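Local coordinates for imelysin (Bacteroides ovatus ATCC 8483, PDB 3OYV), which is an imelysin-like, mostly helical outer-membrane protein that probably takes part in bacterial iron uptake and may act as a peptidase, at residues D273-A278 with H345-L350; E280-S285 with N301-P306; A135-G138 with N143-A146; V152-G155 with L160-K163; W24-R29 with L324-G329. All coordinates share one frame; numbering follows the deposited sequence. Where two conformers were deposited one is given.

Contacts 1 and 2 share helix 265-283 and form the pocket region. His345 NE2 of contact 1 lies 3.2 Å from Asp303 OD1 of contact 2, and both residues approach an unidentified bound molecule. Contact 5 packs a loop against the outside of helix 21-47 and meets contact 1 through a probable hydrogen bond, Trp24 NE1 to Leu350 O (2.9 Å). Contacts 3 and 4 lie across the chain's centre from contacts 1 and 5, along helices 121-137, 149-156 and 158-177 and the loop after the first. They are joined by Tyr136 OH and Asp161 OD1, 2.7 Å apart, while contact 4 remains about 28 Å from contact 1 between nearest atoms.

Contact 1 of 5, residues D273-A278 with H345-L350; sequences DAWITA and HTLEFL
Glu348 lays its aliphatic stem over one face of the Trp275 indole, close to the six-membered ring. Glu348 CB is 3.5 Å from Trp275 CZ2, and Glu348 CG stands 3.9 Å from the centroid of that ring, a CH-pi contact. The carboxylate continues the same layer: its plane is only 17° from that of the ring, with Glu348 CD 3.6 Å from Trp275 CH2. With CG anti to the backbone N (chi1 -169°) and the chain extended beyond it, Glu348 runs across the indole and sets its acid group against the CZ2-CH2 side. Leu347, one residue earlier, adds an apolar touch through its CB, 4.3 Å from Trp275 CD1, and His345 ND1 stands at the edge of the indole.

His345 ND1 gives Glu348 OE1 a short bond of 2.7 Å that is almost straight at 173°, lies in the imidazole plane and meets the oxygen on its syn side but tilted out of the carboxylate plane. OE2 of the same acid is hydrogen-bonded to Ser118 OG, and the indole N-H of Trp275 goes to the backbone oxygen of Phe344, just before the segment. The two helices run nearly antiparallel, and His345 and Glu348 fall on one turn as the HxxE part of the GxHxxE motif of imelysin-like proteins.

The chemistry implies a buried acid clamped between an indole face, a serine and a histidine. Its bond to ND1 would fix the imidazole rotation, leaving NE2 to face the pocket, where it hydrogen-bonds an unidentified ligand.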
# COMPACT_ATOMS: atom_id res chain seq x y z
N ASP A 273 9.69 -7.81 -11.56
CA ASP A 273 8.59 -8.75 -11.33
C ASP A 273 8.34 -8.95 -9.83
O ASP A 273 7.21 -8.97 -9.40
CB ASP A 273 8.90 -10.15 -11.94
CG ASP A 273 8.98 -10.17 -13.46
OD1 ASP A 273 8.46 -9.27 -14.12
OD2 ASP A 273 9.55 -11.16 -14.00
N ALA A 274 9.42 -9.13 -9.08
CA ALA A 274 9.31 -9.30 -7.66
C ALA A 274 8.75 -8.08 -6.95
O ALA A 274 8.03 -8.22 -5.96
CB ALA A 274 10.67 -9.72 -7.05
N TRP A 275 9.07 -6.89 -7.47
CA TRP A 275 8.54 -5.64 -6.90
C TRP A 275 7.02 -5.59 -7.07
O TRP A 275 6.29 -5.34 -6.11
CB TRP A 275 9.27 -4.43 -7.52
CG TRP A 275 8.89 -3.13 -6.89
CD1 TRP A 275 9.46 -2.57 -5.79
CD2 TRP A 275 7.80 -2.25 -7.26
NE1 TRP A 275 8.84 -1.37 -5.48
CE2 TRP A 275 7.81 -1.17 -6.36
CE3 TRP A 275 6.89 -2.22 -8.32
CZ2 TRP A 275 6.92 -0.10 -6.47
CZ3 TRP A 275 5.98 -1.18 -8.39
CH2 TRP A 275 6.02 -0.14 -7.49
N ILE A 276 6.53 -5.85 -8.29
CA ILE A 276 5.09 -5.86 -8.50
C ILE A 276 4.42 -6.89 -7.59
O ILE A 276 3.36 -6.63 -7.01
CB ILE A 276 4.76 -6.16 -9.94
CG1 ILE A 276 5.25 -5.01 -10.84
CG2 ILE A 276 3.26 -6.40 -10.13
CD1 ILE A 276 4.42 -3.70 -10.79
N THR A 277 5.01 -8.06 -7.52
CA THR A 277 4.45 -9.17 -6.73
C THR A 277 4.32 -8.75 -5.27
O THR A 277 3.28 -9.00 -4.63
CB THR A 277 5.30 -10.44 -6.91
OG1 THR A 277 5.20 -10.82 -8.28
CG2 THR A 277 4.86 -11.57 -5.97
N ALA A 278 5.37 -8.14 -4.73
CA ALA A 278 5.38 -7.71 -3.33
C ALA A 278 4.42 -6.51 -3.10
O ALA A 278 3.81 -6.39 -2.05
CB ALA A 278 6.82 -7.37 -2.84
N HIS A 345 9.00 2.81 -2.94
CA HIS A 345 9.19 3.69 -4.05
C HIS A 345 10.66 4.03 -4.34
O HIS A 345 11.01 4.34 -5.45
CB HIS A 345 8.32 4.92 -3.93
CG HIS A 345 6.87 4.59 -3.95
ND1 HIS A 345 6.26 4.01 -5.05
CD2 HIS A 345 5.91 4.73 -3.01
CE1 HIS A 345 4.98 3.82 -4.78
NE2 HIS A 345 4.75 4.23 -3.54
N THR A 346 11.51 3.94 -3.33
CA THR A 346 12.95 4.05 -3.56
C THR A 346 13.45 2.84 -4.33
O THR A 346 14.20 2.98 -5.28
CB THR A 346 13.74 4.26 -2.25
OG1 THR A 346 13.36 5.52 -1.70
CG2 THR A 346 15.23 4.30 -2.56
N LEU A 347 13.01 1.64 -3.94
CA LEU A 347 13.38 0.48 -4.75
C LEU A 347 12.83 0.57 -6.14
O LEU A 347 13.50 0.22 -7.09
CB LEU A 347 12.92 -0.77 -4.05
CG LEU A 347 13.55 -2.07 -4.51
CD1 LEU A 347 15.07 -1.99 -4.66
CD2 LEU A 347 13.12 -3.17 -3.47
N GLU A 348 11.60 1.08 -6.25
CA GLU A 348 11.01 1.29 -7.57
C GLU A 348 11.90 2.20 -8.45
O GLU A 348 12.15 1.90 -9.63
CB GLU A 348 9.60 1.91 -7.40
CG GLU A 348 8.75 1.95 -8.66
CD GLU A 348 7.55 2.90 -8.51
OE1 GLU A 348 7.46 3.60 -7.49
OE2 GLU A 348 6.75 2.95 -9.46
N PHE A 349 12.36 3.30 -7.86
CA PHE A 349 13.26 4.24 -8.57
C PHE A 349 14.52 3.53 -9.09
O PHE A 349 14.99 3.81 -10.18
CB PHE A 349 13.64 5.34 -7.58
CG PHE A 349 14.59 6.39 -8.11
CD1 PHE A 349 15.95 6.18 -8.14
CD2 PHE A 349 14.14 7.65 -8.45
CE1 PHE A 349 16.80 7.16 -8.60
CE2 PHE A 349 15.01 8.64 -8.88
CZ PHE A 349 16.32 8.38 -8.98
N LEU A 350 15.04 2.64 -8.26
CA LEU A 350 16.27 1.90 -8.54
C LEU A 350 16.10 0.78 -9.55
O LEU A 350 17.09 0.34 -10.14
CB LEU A 350 16.85 1.37 -7.21
CG LEU A 350 17.35 2.42 -6.20
CD1 LEU A 350 17.63 1.77 -4.82
CD2 LEU A 350 18.56 3.22 -6.74

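Contact 2 of 5, residues E280-S285 with N301-P306; sequences EPWEKS and NMDSWP
Trp282 (chi1 175°) and Asp303 (chi1 -162°) both carry CG anti to their backbone N, and these torsions send the indole and the carboxylate toward one another, from the last turn of helix 265-283 and from the end region of helix 298-303. They meet at the pyrrole edge of the indole. Trp282 NE1 reaches Asp303 OD2 at 3.0 Å, but the bond is bent to 146° and weak. Alongside the bond, Asp303 CB packs 3.6 Å from Trp282 CZ2.

The stronger partner of the acid is Arg279, one turn before Trp282: helix 265-283 thus holds OD1 by a salt bridge and touches OD2 through the weak bond. At the benzo end of the indole, Met302, a selenomethionine, comes in obliquely. In one of its two conformers its chain bends at chi3, bringing Met302 CE to 3.8 Å and Met302 SE to 3.9 Å from Trp282 CZ3, a Met-aromatic contact.

Ser285 helps to close the end of the helix: its OG makes a 2.7 Å hydrogen bond to Trp282 O on a lone pair, and the hydroxyl lies over a face of the indole near its rim. Asp303 OD2 hydrogen-bonds a bound glycerol and lies beside the unidentified molecule. The contact is consistent with a wall of a pocket near the middle of the fold, beside His345 of the GxHxxE motif; the bound molecules may only mark it.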
# COMPACT_ATOMS: atom_id res chain seq x y z
N GLU A 280 1.55 -6.03 -4.41
CA GLU A 280 0.13 -6.37 -4.39
C GLU A 280 -0.46 -6.51 -2.98
O GLU A 280 -1.45 -5.84 -2.68
CB GLU A 280 -0.16 -7.59 -5.23
CG GLU A 280 -1.66 -7.79 -5.42
CD GLU A 280 -1.99 -8.90 -6.37
OE1 GLU A 280 -1.06 -9.64 -6.76
OE2 GLU A 280 -3.18 -9.03 -6.72
N PRO A 281 0.14 -7.34 -2.09
CA PRO A 281 -0.42 -7.39 -0.75
C PRO A 281 -0.27 -6.06 -0.01
O PRO A 281 -1.16 -5.69 0.78
CB PRO A 281 0.35 -8.53 -0.08
CG PRO A 281 1.60 -8.63 -0.87
CD PRO A 281 1.20 -8.35 -2.25
N TRP A 282 0.81 -5.32 -0.27
CA TRP A 282 0.94 -3.99 0.35
C TRP A 282 -0.23 -3.08 -0.05
O TRP A 282 -0.93 -2.51 0.79
CB TRP A 282 2.25 -3.29 -0.04
CG TRP A 282 2.25 -1.90 0.51
CD1 TRP A 282 2.00 -0.76 -0.17
CD2 TRP A 282 2.41 -1.54 1.89
NE1 TRP A 282 2.01 0.30 0.69
CE2 TRP A 282 2.24 -0.14 1.97
CE3 TRP A 282 2.63 -2.24 3.07
CZ2 TRP A 282 2.35 0.56 3.17
CZ3 TRP A 282 2.76 -1.54 4.25
CH2 TRP A 282 2.59 -0.16 4.30
N GLU A 283 -0.47 -3.01 -1.35
CA GLU A 283 -1.50 -2.10 -1.87
C GLU A 283 -2.89 -2.57 -1.39
O GLU A 283 -3.77 -1.75 -1.08
CB GLU A 283 -1.37 -2.04 -3.39
CG GLU A 283 -0.09 -1.41 -3.86
CD GLU A 283 0.28 -1.65 -5.30
OE1 GLU A 283 -0.26 -2.58 -5.94
OE2 GLU A 283 1.23 -0.94 -5.74
N LYS A 284 -3.07 -3.89 -1.33
CA LYS A 284 -4.33 -4.46 -0.84
C LYS A 284 -4.46 -4.44 0.68
O LYS A 284 -5.47 -4.90 1.23
CB LYS A 284 -4.51 -5.86 -1.38
CG LYS A 284 -4.72 -5.87 -2.88
CD LYS A 284 -4.99 -7.26 -3.35
CE LYS A 284 -5.50 -7.33 -4.77
NZ LYS A 284 -5.77 -8.74 -5.17
N SER A 285 -3.48 -3.85 1.38
CA SER A 285 -3.57 -3.64 2.82
C SER A 285 -3.91 -2.22 3.16
O SER A 285 -4.07 -1.93 4.34
CB SER A 285 -2.24 -4.01 3.52
OG SER A 285 -1.27 -2.98 3.46
N ASN A 301 8.18 4.42 6.76
CA ASN A 301 9.42 3.64 6.55
C ASN A 301 9.32 2.63 5.42
O ASN A 301 10.34 2.24 4.86
CB ASN A 301 9.82 2.95 7.86
CG ASN A 301 10.66 3.82 8.74
OD1 ASN A 301 11.05 4.90 8.35
ND2 ASN A 301 10.97 3.33 9.94
N MSE A 302 8.10 2.23 5.11
CA MSE A 302 7.86 1.24 4.05
C MSE A 302 7.42 1.83 2.72
O MSE A 302 7.58 1.18 1.67
CB MSE A 302 6.82 0.26 4.54
CG MSE A 302 7.36 -0.54 5.71
SE MSE A 302 6.09 -1.92 6.32
CE MSE A 302 6.15 -3.16 4.89
N ASP A 303 6.84 3.03 2.74
CA ASP A 303 6.09 3.49 1.58
C ASP A 303 5.97 4.99 1.44
O ASP A 303 4.93 5.49 1.01
CB ASP A 303 4.67 2.88 1.63
CG ASP A 303 3.94 2.93 0.29
OD1 ASP A 303 4.58 2.70 -0.77
OD2 ASP A 303 2.71 3.16 0.33
N SER A 304 7.02 5.75 1.74
CA SER A 304 6.92 7.18 1.56
C SER A 304 6.80 7.55 0.12
O SER A 304 7.39 6.93 -0.77
CB SER A 304 8.14 7.92 2.14
OG SER A 304 8.10 7.95 3.54
N TRP A 305 6.05 8.63 -0.12
CA TRP A 305 5.95 9.27 -1.42
C TRP A 305 5.49 10.70 -1.16
O TRP A 305 4.54 10.89 -0.42
CB TRP A 305 4.96 8.55 -2.35
CG TRP A 305 4.92 9.22 -3.68
CD1 TRP A 305 4.01 10.13 -4.12
CD2 TRP A 305 5.90 9.12 -4.70
NE1 TRP A 305 4.33 10.55 -5.37
CE2 TRP A 305 5.50 9.95 -5.75
CE3 TRP A 305 7.07 8.37 -4.85
CZ2 TRP A 305 6.22 10.08 -6.92
CZ3 TRP A 305 7.80 8.50 -6.00
CH2 TRP A 305 7.38 9.33 -7.04
N PRO A 306 6.15 11.71 -1.74
CA PRO A 306 7.29 11.70 -2.65
C PRO A 306 8.60 11.36 -1.96
O PRO A 306 8.65 11.25 -0.75
CB PRO A 306 7.33 13.13 -3.19
CG PRO A 306 6.75 13.93 -2.14
CD PRO A 306 5.66 13.09 -1.52

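Contact 3 of 5, residues A135-G138 with N143-A146; sequences AYYG and NINA
Tyr137 O accepts the backbone N-H of Asn145 at 2.9 Å. This bond closes a short loop back on the C-terminal end of helix 121-137, a helix ended by a glycine of positive phi, Gly138.

The same two stretches also meet through side chains. In one of its two conformers Ile144 sets its CG1 centrally over one face of the Tyr137 ring, 3.9 Å from the centroid and 8° off the normal, a CH-pi contact. The tyrosine is brought there with CG anti to its carbonyl carbon and beside the backbone N (chi1 -75°). Tyr137 CB in turn passes 3.7 Å from Asn143 O, and Lys165 of helix 158-177 touches both the tyrosine and the isoleucine. Where the chain leaves the helix, the positive phi of Gly138 by itself favours glycine.

A second shell fixes the loop. Ser139 OG bonds to Asn143 O, and Asn145 O is held by Ser148 OG and Thr151 OG1 at the start of helix 149-156. Asn145 OD1 turns away to accept the N-H of Asn147, an Asx turn, and Gln232 of helix 223-261 bonds to Gly138 O. Against that same carbonyl the asparagine comes nearest with its methylene, Asn145 CB lying 3.5 Å from Gly138 O.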
# COMPACT_ATOMS: atom_id res chain seq x y z
N ALA A 135 -12.05 -5.88 2.93
CA ALA A 135 -12.52 -5.57 4.28
C ALA A 135 -14.02 -5.78 4.38
O ALA A 135 -14.49 -6.34 5.37
CB ALA A 135 -12.16 -4.11 4.69
N TYR A 136 -14.76 -5.30 3.39
CA TYR A 136 -16.23 -5.35 3.41
C TYR A 136 -16.77 -6.78 3.21
O TYR A 136 -17.80 -7.15 3.79
CB TYR A 136 -16.78 -4.36 2.38
CG TYR A 136 -18.29 -4.17 2.47
CD1 TYR A 136 -18.86 -3.62 3.61
CD2 TYR A 136 -19.11 -4.51 1.39
CE1 TYR A 136 -20.25 -3.44 3.70
CE2 TYR A 136 -20.49 -4.34 1.48
CZ TYR A 136 -21.05 -3.81 2.62
OH TYR A 136 -22.42 -3.67 2.76
N TYR A 137 -16.05 -7.55 2.40
CA TYR A 137 -16.46 -8.92 2.02
C TYR A 137 -15.93 -10.00 2.97
O TYR A 137 -16.37 -11.15 2.92
CB TYR A 137 -15.97 -9.25 0.62
CG TYR A 137 -16.71 -8.62 -0.56
CD1 TYR A 137 -17.59 -7.57 -0.40
CD2 TYR A 137 -16.49 -9.08 -1.86
CE1 TYR A 137 -18.26 -7.02 -1.54
CE2 TYR A 137 -17.16 -8.56 -2.96
CZ TYR A 137 -18.03 -7.51 -2.80
OH TYR A 137 -18.69 -6.97 -3.90
N GLY A 138 -14.98 -9.65 3.84
CA GLY A 138 -14.36 -10.63 4.73
C GLY A 138 -13.59 -11.71 4.01
O GLY A 138 -13.59 -12.87 4.42
N ASN A 143 -14.88 -13.51 -2.81
CA ASN A 143 -16.07 -14.21 -2.26
C ASN A 143 -16.77 -13.37 -1.13
O ASN A 143 -15.99 -12.87 -0.30
CB ASN A 143 -15.60 -15.57 -1.73
CG ASN A 143 -16.69 -16.63 -1.74
OD1 ASN A 143 -17.87 -16.32 -1.76
ND2 ASN A 143 -16.28 -17.88 -1.73
N ILE A 144 -18.15 -13.18 -1.08
CA ILE A 144 -18.76 -12.52 0.07
C ILE A 144 -18.87 -13.58 1.18
O ILE A 144 -19.66 -14.54 1.11
CB ILE A 144 -20.10 -11.95 -0.27
CG1 ILE A 144 -19.92 -10.93 -1.39
CG2 ILE A 144 -20.76 -11.33 0.96
CD1 ILE A 144 -21.20 -10.47 -1.92
N ASN A 145 -18.05 -13.44 2.20
CA ASN A 145 -18.03 -14.41 3.27
C ASN A 145 -19.30 -14.32 4.12
O ASN A 145 -19.85 -13.23 4.35
CB ASN A 145 -16.82 -14.19 4.18
CG ASN A 145 -16.52 -15.38 4.99
OD1 ASN A 145 -16.87 -15.43 6.16
ND2 ASN A 145 -15.91 -16.37 4.40
N ALA A 146 -19.73 -15.47 4.65
CA ALA A 146 -20.84 -15.49 5.58
C ALA A 146 -20.67 -14.57 6.77
O ALA A 146 -21.66 -14.04 7.27
CB ALA A 146 -21.10 -16.93 6.11

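Contact 4 of 5, residues V152-G155 with L160-K163; sequences VIAG and LDTK
Ala154 and Asp161 bring their CA atoms to 5.2 Å, a close approach for two helical stretches, because helix 149-156 is followed almost at once by helix 158-177 and the chain turns sharply between them. At this spacing the side chains pack directly on the opposing backbone.

Ile153 contributes one methyl, CG2, which sits anti to its backbone N while CG1 lies beside that nitrogen (chi1 -58°). From there Ile153 CG2 reaches the start of the second helix, 3.7 Å from Asp161 N and 3.9 Å from Leu160 CG. Leu160 thus packs against the isoleucine from the same helix that carries the acid, and Leu209 and Tyr212 of helix 189-214 continue the apolar surroundings, touching Ile153 and Leu160 respectively.

Asp161 carries the other half. Its CB lies 3.7 Å from Ala154 N, and with CG anti to the backbone N (chi1 175°) the carboxylate passes beside Ala154, placing Asp161 OD2 3.4 Å from Ala154 CB. No hydrogen bond joins the two stretches. The polar work of the acid is done outside them: OD1 is hydrogen-bonded to both Tyr136 OH and Ser150 OG, while OD2 has a long, weak ion pair with Lys165. With an alanine at Asp161, Tyr136 OH and Ser150 OG would probably lose their shared acceptor, and the side of Ala154 would be left less covered.

Asn157 OD1 accepts from Leu160 N in the first turn of helix 158-177. The whole is a tight corner between two consecutive helices in a mainly helical protein, its acid tying helix 121-137 to both arms.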
# COMPACT_ATOMS: atom_id res chain seq x y z
N VAL A 152 -23.95 -8.96 6.94
CA VAL A 152 -24.73 -8.33 8.00
C VAL A 152 -25.62 -7.21 7.45
O VAL A 152 -26.81 -7.14 7.76
CB VAL A 152 -23.84 -7.81 9.13
CG1 VAL A 152 -24.62 -6.96 10.13
CG2 VAL A 152 -23.13 -8.96 9.87
N ILE A 153 -25.04 -6.33 6.63
CA ILE A 153 -25.80 -5.22 6.06
C ILE A 153 -26.86 -5.77 5.09
O ILE A 153 -28.01 -5.27 5.11
CB ILE A 153 -24.91 -4.15 5.39
CG1 ILE A 153 -23.88 -3.57 6.38
CG2 ILE A 153 -25.77 -3.00 4.81
CD1 ILE A 153 -24.45 -2.85 7.63
N ALA A 154 -26.53 -6.78 4.29
CA ALA A 154 -27.48 -7.37 3.35
C ALA A 154 -28.72 -7.88 4.10
O ALA A 154 -29.84 -7.75 3.60
CB ALA A 154 -26.84 -8.50 2.54
N GLY A 155 -28.52 -8.46 5.29
CA GLY A 155 -29.65 -8.98 6.06
C GLY A 155 -30.50 -7.87 6.66
O GLY A 155 -31.69 -8.06 6.85
N LEU A 160 -28.87 -0.77 1.00
CA LEU A 160 -27.60 -0.16 1.45
C LEU A 160 -26.40 -1.03 1.05
O LEU A 160 -25.39 -0.54 0.55
CB LEU A 160 -27.63 0.11 2.95
CG LEU A 160 -26.32 0.67 3.51
CD1 LEU A 160 -25.88 1.99 2.77
CD2 LEU A 160 -26.45 0.87 5.01
N ASP A 161 -26.50 -2.32 1.27
CA ASP A 161 -25.42 -3.23 0.90
C ASP A 161 -25.13 -3.16 -0.59
O ASP A 161 -23.98 -3.02 -0.98
CB ASP A 161 -25.77 -4.66 1.31
CG ASP A 161 -24.75 -5.69 0.85
OD1 ASP A 161 -23.52 -5.51 1.10
OD2 ASP A 161 -25.16 -6.68 0.19
N THR A 162 -26.18 -3.18 -1.42
CA THR A 162 -26.01 -3.13 -2.85
C THR A 162 -25.36 -1.82 -3.28
O THR A 162 -24.49 -1.85 -4.14
CB THR A 162 -27.36 -3.33 -3.53
OG1 THR A 162 -27.78 -4.68 -3.27
CG2 THR A 162 -27.28 -3.04 -5.06
N LYS A 163 -25.77 -0.72 -2.64
CA LYS A 163 -25.16 0.57 -2.98
C LYS A 163 -23.67 0.59 -2.60
O LYS A 163 -22.85 1.13 -3.35
CB LYS A 163 -25.90 1.70 -2.30
CG LYS A 163 -27.26 2.00 -2.96
CD LYS A 163 -27.89 3.24 -2.35
CE LYS A 163 -29.41 3.28 -2.55
NZ LYS A 163 -30.18 2.74 -1.39

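Contact 5 of 5, residues W24-R29 with L324-G329; sequences WHNYMR and LEWSEG
On the surface of the helical body, the loop after helix 319-323 lies against helix 21-47, so that parts of the chain almost 300 residues apart meet through Trp326, Asn26 and Arg29. Trp326 NE1 donates to Asn26 OD1 at 2.9 Å and 168°; the acceptor lies in the ring plane, whereas the donor stands 52° above the amide carbonyl plane. Asn26 ND2 goes instead to Trp321 O, and a water spans Asn26 OD1 and Leu324 O.

Arg29, extended from CG to NE with CG anti to the backbone N, reaches along the indole. Its guanidinium lies flat on one face of Trp326, planes at 4°, with Arg29 CZ 3.8 Å from the centroid of the five-membered ring. Arg29 CD sits over the six-membered ring. Leu324 CD2 covers part of the other face, and a water links Arg29 NH2 to Ser327 O at 2.8 Å on each side. Replacing Trp326 by a serine would probably free the guanidinium to turn, leave Asn26 OD1 without its indole donor and open a gap between loop and helix. It is a stacked arginine-tryptophan cation-pi pair, which joins the loop to the flank of helix 21-47.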
# COMPACT_ATOMS: atom_id res chain seq x y z
N TRP A 24 24.95 1.34 -6.56
CA TRP A 24 23.58 0.93 -6.92
C TRP A 24 23.25 -0.42 -6.27
O TRP A 24 22.19 -0.60 -5.65
CB TRP A 24 23.45 0.84 -8.43
CG TRP A 24 22.08 1.05 -8.98
CD1 TRP A 24 20.97 0.28 -8.80
CD2 TRP A 24 21.68 2.12 -9.83
NE1 TRP A 24 19.91 0.80 -9.48
CE2 TRP A 24 20.32 1.93 -10.14
CE3 TRP A 24 22.34 3.23 -10.36
CZ2 TRP A 24 19.61 2.81 -10.95
CZ3 TRP A 24 21.65 4.07 -11.17
CH2 TRP A 24 20.28 3.87 -11.44
N HIS A 25 24.17 -1.38 -6.37
CA HIS A 25 24.00 -2.70 -5.74
C HIS A 25 23.82 -2.57 -4.25
O HIS A 25 22.90 -3.15 -3.65
CB HIS A 25 25.20 -3.61 -6.03
CG HIS A 25 25.40 -3.91 -7.50
ND1 HIS A 25 26.57 -4.45 -7.99
CD2 HIS A 25 24.62 -3.68 -8.58
CE1 HIS A 25 26.47 -4.60 -9.30
NE2 HIS A 25 25.29 -4.15 -9.68
N ASN A 26 24.77 -1.88 -3.61
CA ASN A 26 24.74 -1.75 -2.17
C ASN A 26 23.49 -1.04 -1.65
O ASN A 26 22.93 -1.43 -0.61
CB ASN A 26 26.00 -1.05 -1.70
CG ASN A 26 27.23 -1.97 -1.77
OD1 ASN A 26 27.11 -3.18 -1.59
ND2 ASN A 26 28.42 -1.38 -2.00
N TYR A 27 23.08 0.02 -2.34
CA TYR A 27 21.93 0.78 -1.85
C TYR A 27 20.62 0.02 -2.10
O TYR A 27 19.74 0.03 -1.26
CB TYR A 27 21.87 2.21 -2.38
CG TYR A 27 21.00 3.05 -1.49
CD1 TYR A 27 21.33 3.23 -0.14
CD2 TYR A 27 19.85 3.64 -1.97
CE1 TYR A 27 20.54 3.98 0.68
CE2 TYR A 27 19.05 4.41 -1.14
CZ TYR A 27 19.40 4.58 0.19
OH TYR A 27 18.63 5.36 1.04
N MSE A 28 20.51 -0.64 -3.26
CA MSE A 28 19.35 -1.51 -3.51
C MSE A 28 19.24 -2.54 -2.40
O MSE A 28 18.15 -2.78 -1.89
CB MSE A 28 19.42 -2.24 -4.85
CG MSE A 28 18.97 -1.47 -6.03
SE MSE A 28 18.69 -2.62 -7.54
CE MSE A 28 20.46 -3.36 -7.65
N ARG A 29 20.36 -3.19 -2.10
CA ARG A 29 20.37 -4.17 -1.02
C ARG A 29 19.90 -3.55 0.30
O ARG A 29 19.12 -4.15 1.03
CB ARG A 29 21.75 -4.84 -0.82
CG ARG A 29 21.83 -5.77 0.31
CD ARG A 29 23.14 -6.50 0.30
NE ARG A 29 23.27 -7.22 1.56
CZ ARG A 29 24.27 -8.04 1.88
NH1 ARG A 29 25.26 -8.21 1.06
NH2 ARG A 29 24.28 -8.65 3.06
N LEU A 324 31.35 0.31 0.36
CA LEU A 324 30.81 -0.44 1.48
C LEU A 324 31.00 -1.95 1.31
O LEU A 324 30.78 -2.49 0.21
CB LEU A 324 29.30 -0.14 1.63
CG LEU A 324 28.55 -0.91 2.69
CD1 LEU A 324 28.97 -0.52 4.10
CD2 LEU A 324 27.03 -0.70 2.49
N GLU A 325 31.37 -2.59 2.41
CA GLU A 325 31.44 -4.05 2.51
C GLU A 325 30.42 -4.50 3.56
O GLU A 325 30.12 -3.75 4.50
CB GLU A 325 32.85 -4.50 2.90
CG GLU A 325 33.92 -4.13 1.88
CD GLU A 325 35.36 -4.33 2.36
OE1 GLU A 325 35.59 -5.18 3.25
OE2 GLU A 325 36.27 -3.63 1.84
N TRP A 326 29.78 -5.66 3.34
CA TRP A 326 28.79 -6.17 4.31
C TRP A 326 29.32 -7.21 5.32
O TRP A 326 30.24 -7.97 5.00
CB TRP A 326 27.60 -6.74 3.54
CG TRP A 326 26.93 -5.71 2.69
CD1 TRP A 326 27.37 -5.26 1.49
CD2 TRP A 326 25.70 -5.01 2.95
NE1 TRP A 326 26.50 -4.32 0.97
CE2 TRP A 326 25.47 -4.14 1.86
CE3 TRP A 326 24.75 -5.07 3.97
CZ2 TRP A 326 24.35 -3.32 1.78
CZ3 TRP A 326 23.65 -4.21 3.91
CH2 TRP A 326 23.45 -3.38 2.82
N SER A 327 28.73 -7.26 6.52
CA SER A 327 29.01 -8.33 7.50
C SER A 327 28.63 -9.69 6.92
O SER A 327 27.61 -9.81 6.23
CB SER A 327 28.24 -8.11 8.80
OG SER A 327 28.67 -6.91 9.41
N GLU A 328 29.44 -10.70 7.22
CA GLU A 328 29.28 -12.01 6.58
C GLU A 328 27.93 -12.63 6.90
O GLU A 328 27.53 -12.68 8.07
CB GLU A 328 30.40 -13.01 6.99
CG GLU A 328 31.76 -12.77 6.34
CD GLU A 328 31.77 -12.94 4.83
OE1 GLU A 328 30.83 -13.53 4.24
OE2 GLU A 328 32.73 -12.45 4.22
N GLY A 329 27.24 -13.05 5.83
CA GLY A 329 25.94 -13.73 5.89
C GLY A 329 24.85 -12.98 6.64
O GLY A 329 23.96 -13.59 7.20
O HOH W 1 31.59 -2.40 -2.31
O HOH W 2 29.41 -4.84 -0.87
O HOH W 3 26.54 -10.10 3.70